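Local coordinates for protein replicative DNA helicase DnaB, 1st part (Mycobacterium tuberculosis, PDB 2R5U) that probably serves, through its homohexamer, as the main ATP-dependent helicase that unwinds DNA ahead of the replisome, here represented by its N-terminal domain, at residues 45-50 with 114-119; 73-76 with 81-84. All coordinates share one frame; numbering follows the deposited sequence.

Contact 1. Residues 45-50 with 114-119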
loop_
_atom_site.group_PDB
_atom_site.type_symbol
_atom_site.label_atom_id
_atom_site.label_comp_id
_atom_site.label_asym_id
_atom_site.label_seq_id
_atom_site.Cartn_x
_atom_site.Cartn_y
_atom_site.Cartn_z
ATOM N N LYS B 45 18.275 -16.807 -37.845
ATOM C CA LYS B 45 17.684 -15.472 -37.887
ATOM C C LYS B 45 16.496 -15.349 -38.857
ATOM O O LYS B 45 15.528 -14.626 -38.574
ATOM C CB LYS B 45 18.747 -14.432 -38.216
ATOM C CG LYS B 45 18.233 -13.004 -38.278
ATOM C CD LYS B 45 19.391 -12.049 -38.541
ATOM C CE LYS B 45 18.899 -10.690 -38.976
ATOM N NZ LYS B 45 20.053 -9.747 -39.159
ATOM N N ASP B 46 16.568 -16.042 -39.991
ATOM C CA ASP B 46 15.431 -16.107 -40.930
ATOM C C ASP B 46 14.172 -16.674 -40.268
ATOM O O ASP B 46 13.061 -16.251 -40.588
ATOM C CB ASP B 46 15.779 -16.935 -42.180
ATOM C CG ASP B 46 16.929 -16.332 -42.990
ATOM O OD1 ASP B 46 17.219 -15.124 -42.823
ATOM O OD2 ASP B 46 17.550 -17.065 -43.801
ATOM N N ALA B 47 14.352 -17.628 -39.352
ATOM C CA ALA B 47 13.222 -18.207 -38.620
ATOM C C ALA B 47 12.603 -17.192 -37.645
ATOM O O ALA B 47 11.386 -17.130 -37.522
ATOM C CB ALA B 47 13.636 -19.460 -37.883
ATOM N N ILE B 48 13.429 -16.405 -36.960
ATOM C CA ILE B 48 12.897 -15.352 -36.083
ATOM C C ILE B 48 11.970 -14.428 -36.897
ATOM O O ILE B 48 10.851 -14.151 -36.481
ATOM C CB ILE B 48 14.006 -14.508 -35.415
ATOM C CG1 ILE B 48 14.957 -15.392 -34.575
ATOM C CG2 ILE B 48 13.373 -13.407 -34.544
ATOM C CD1 ILE B 48 16.183 -14.644 -34.069
ATOM N N ALA B 49 12.441 -13.971 -38.066
ATOM C CA ALA B 49 11.654 -13.051 -38.912
ATOM C C ALA B 49 10.327 -13.659 -39.303
ATOM O O ALA B 49 9.294 -13.000 -39.234
ATOM C CB ALA B 49 12.449 -12.645 -40.174
ATOM N N ASP B 50 10.352 -14.928 -39.698
ATOM C CA ASP B 50 9.121 -15.662 -40.024
ATOM C C ASP B 50 8.110 -15.732 -38.866
ATOM O O ASP B 50 6.901 -15.520 -39.058
ATOM C CB ASP B 50 9.479 -17.075 -40.424
ATOM C CG ASP B 50 9.319 -17.303 -41.875
ATOM O OD1 ASP B 50 8.300 -17.948 -42.232
ATOM O OD2 ASP B 50 10.178 -16.822 -42.655
ATOM N N PRO B 114 14.783 -30.573 -36.327
ATOM C CA PRO B 114 15.912 -30.704 -37.257
ATOM C C PRO B 114 16.388 -29.318 -37.715
ATOM O O PRO B 114 17.281 -28.735 -37.088
ATOM C CB PRO B 114 15.320 -31.501 -38.431
ATOM C CG PRO B 114 14.083 -32.147 -37.883
ATOM C CD PRO B 114 13.557 -31.201 -36.853
ATOM N N THR B 115 15.792 -28.792 -38.783
ATOM C CA THR B 115 16.088 -27.436 -39.249
ATOM C C THR B 115 15.167 -26.386 -38.595
ATOM O O THR B 115 14.388 -26.700 -37.689
ATOM C CB THR B 115 15.972 -27.335 -40.790
ATOM N N ALA B 116 15.274 -25.142 -39.054
ATOM C CA ALA B 116 14.325 -24.088 -38.681
ATOM C C ALA B 116 13.356 -23.827 -39.844
ATOM O O ALA B 116 12.714 -22.774 -39.917
ATOM C CB ALA B 116 15.073 -22.819 -38.295
ATOM N N ALA B 117 13.251 -24.806 -40.746
ATOM C CA ALA B 117 12.440 -24.687 -41.964
ATOM C C ALA B 117 10.941 -24.530 -41.670
ATOM O O ALA B 117 10.232 -23.763 -42.340
ATOM C CB ALA B 117 12.682 -25.901 -42.879
ATOM N N ASN B 118 10.470 -25.260 -40.663
ATOM C CA ASN B 118 9.056 -25.287 -40.330
ATOM C C ASN B 118 8.630 -24.241 -39.276
ATOM O O ASN B 118 7.486 -24.256 -38.847
ATOM C CB ASN B 118 8.663 -26.688 -39.831
ATOM C CG ASN B 118 8.560 -27.716 -40.943
ATOM O OD1 ASN B 118 9.059 -28.840 -40.803
ATOM N ND2 ASN B 118 7.891 -27.356 -42.039
ATOM N N ALA B 119 9.540 -23.354 -38.866
ATOM C CA ALA B 119 9.272 -22.405 -37.762
ATOM C C ALA B 119 7.991 -21.562 -37.932
ATOM O O ALA B 119 7.230 -21.399 -36.988
ATOM C CB ALA B 119 10.481 -21.506 -37.503
#
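The methyl of Ala47 rests on those of Ala116 and Ala119, facing both from one side, and these three groups carry the contact. Ala47 CB lies 3.7 Å from Ala116 CB and 3.8 Å from Ala119 CB, and the two lines of approach open at about 80° at Ala47 CB. The helix methyl therefore straddles the pair, Ala116 CB and Ala119 CB being 4.8 Å from each other. Backbone spacing agrees: the CA atoms of Ala47 and Ala119 are 5.8 Å apart, a spacing consistent with side chains of one carbon each.

The pairing of Ala116 with Ala119 follows from the type I beta turn that they begin and end. Its closing bond, Ala119 N to Ala116 O, is weak at 3.4 Å, yet the turn still brings both methyls round to face helix 45-52, while the CB of Ala117 points away from it. Ser44 meets both segments: its OG is hydrogen-bonded to Ala47 N, and its side chain touches Ala116.

No hydrogen bond or salt bridge crosses between the segments. The chemistry is methyl against methyl, mostly buried, so the turn that leads into helix 119-147 meets helix 45-52, within the DnaB N-terminal domain, by van der Waals packing alone between these two segments.

Contact 2. Residues 73-76 with 81-84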
loop_
_atom_site.group_PDB
_atom_site.type_symbol
_atom_site.label_atom_id
_atom_site.label_comp_id
_atom_site.label_asym_id
_atom_site.label_seq_id
_atom_site.Cartn_x
_atom_site.Cartn_y
_atom_site.Cartn_z
ATOM N N LEU B 73 13.686 -11.961 -28.969
ATOM C CA LEU B 73 13.236 -10.723 -29.586
ATOM C C LEU B 73 14.062 -9.531 -29.106
ATOM O O LEU B 73 14.347 -8.627 -29.889
ATOM C CB LEU B 73 11.754 -10.474 -29.319
ATOM C CG LEU B 73 10.701 -11.344 -30.006
ATOM C CD1 LEU B 73 9.491 -10.449 -30.219
ATOM C CD2 LEU B 73 11.142 -11.983 -31.329
ATOM N N ASP B 74 14.427 -9.521 -27.819
ATOM C CA ASP B 74 15.310 -8.467 -27.272
ATOM C C ASP B 74 16.618 -8.353 -28.048
ATOM O O ASP B 74 17.034 -7.251 -28.434
ATOM C CB ASP B 74 15.642 -8.722 -25.805
ATOM C CG ASP B 74 15.080 -7.669 -24.894
ATOM O OD1 ASP B 74 13.880 -7.772 -24.533
ATOM O OD2 ASP B 74 15.848 -6.730 -24.542
ATOM N N LEU B 75 17.260 -9.499 -28.255
ATOM C CA LEU B 75 18.513 -9.596 -28.994
ATOM C C LEU B 75 18.351 -9.199 -30.461
ATOM O O LEU B 75 19.117 -8.400 -30.985
ATOM C CB LEU B 75 19.077 -11.012 -28.873
ATOM C CG LEU B 75 19.666 -11.354 -27.490
ATOM C CD1 LEU B 75 19.936 -12.843 -27.375
ATOM C CD2 LEU B 75 20.941 -10.565 -27.251
ATOM N N TYR B 76 17.331 -9.763 -31.104
ATOM C CA TYR B 76 17.043 -9.504 -32.508
ATOM C C TYR B 76 16.745 -8.011 -32.789
ATOM O O TYR B 76 17.209 -7.462 -33.790
ATOM C CB TYR B 76 15.898 -10.419 -32.941
ATOM C CG TYR B 76 15.364 -10.246 -34.344
ATOM C CD1 TYR B 76 15.956 -10.905 -35.427
ATOM C CD2 TYR B 76 14.208 -9.504 -34.573
ATOM C CE1 TYR B 76 15.426 -10.781 -36.718
ATOM C CE2 TYR B 76 13.674 -9.369 -35.845
ATOM C CZ TYR B 76 14.288 -10.001 -36.908
ATOM O OH TYR B 76 13.732 -9.862 -38.152
ATOM N N PRO B 81 22.926 -11.506 -32.588
ATOM C CA PRO B 81 22.492 -12.859 -32.905
ATOM C C PRO B 81 21.883 -13.544 -31.682
ATOM O O PRO B 81 22.270 -13.248 -30.547
ATOM C CB PRO B 81 23.797 -13.553 -33.320
ATOM C CG PRO B 81 24.842 -12.862 -32.544
ATOM C CD PRO B 81 24.400 -11.409 -32.520
ATOM N N ALA B 82 20.950 -14.456 -31.918
ATOM C CA ALA B 82 20.273 -15.168 -30.838
ATOM C C ALA B 82 20.557 -16.667 -30.955
ATOM O O ALA B 82 19.866 -17.390 -31.668
ATOM C CB ALA B 82 18.786 -14.874 -30.878
ATOM N N ASP B 83 21.614 -17.120 -30.295
ATOM C CA ASP B 83 21.945 -18.533 -30.280
ATOM C C ASP B 83 21.893 -18.943 -28.812
ATOM O O ASP B 83 21.574 -18.096 -27.954
ATOM C CB ASP B 83 23.324 -18.790 -30.939
ATOM C CG ASP B 83 24.448 -17.932 -30.331
ATOM O OD1 ASP B 83 24.476 -17.782 -29.096
ATOM O OD2 ASP B 83 25.307 -17.427 -31.084
ATOM N N ALA B 84 22.207 -20.207 -28.518
ATOM C CA ALA B 84 22.122 -20.714 -27.152
ATOM C C ALA B 84 22.896 -19.889 -26.131
ATOM O O ALA B 84 22.424 -19.692 -25.013
ATOM C CB ALA B 84 22.555 -22.168 -27.087
#
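The last turn or so of helix 63-77 faces an extended strip of chain, residues 81-83, that leads into helix 84-93. The closest CA atoms are those of Leu75 and Ala82, 6.1 Å apart, and no hydrogen bond joins the two segments. Pro81 has a polyproline-like backbone conformation (psi 151°), and the chain stays extended through Asp83, after which it turns into the next helix.

The contact depends largely on Leu75. Its CG is anti to the carbonyl carbon and beside the backbone N (chi1 -73°), and CD1 is nearly anti to CA (chi2 168°), which extends that methyl toward the loop. Leu75 CD1 lies 4.0 Å from Pro81 O and 4.2 Å from the CB of Ala82. The same methyl is also 4.2 Å from Ala82 CA, and it thus lies against the Pro81-Ala82 peptide unit, near its oxygen and the following CA. Ala82 answers with a CB directed toward the helix. Pro81, by contrast, turns its ring away and takes part through its carbonyl. That oxygen gains nothing polar from Leu75; Thr86 OG1 provides its hydrogen bond.

The arrangement is a helix-loop-helix connection whose joint is packed by leucine and alanine. Asp83 is the N-cap of helix 84-93, its OD1 accepting from Thr86 N, while its OD2 is hydrogen-bonded to Tyr122 OH of a second subunit, so one carboxylate serves both the helix start and the hexamer interface. Within the chain, Leu75 and Ala82 both reach Val87 of helix 84-93, and on another side of helix 63-77 Leu73 and Tyr76 pack on helix 45-52.

How the contacts relate
The contacts, with centres 13 Å apart, share helix 45-52: Ala47 faces the other half of contact 1, while Lys45, Ile48 and Ala49 touch contact 2. Tyr76 is the main bridge. Its CD1 lies 3.7 Å from Ile48 CG2, and its OH is 3.7 Å from Ala49 CB. Ile48 also extends to the loop, with CD1 4.1 Å from Ala82 CB. Both contacts thus belong to one helical core of the N-terminal domain. Between subunits the regions meet again, since Pro114 and Asn118 of a second subunit pack on Asp83 and Pro81, respectively. The ATPase site belongs to the C-terminal domain, absent from this fragment.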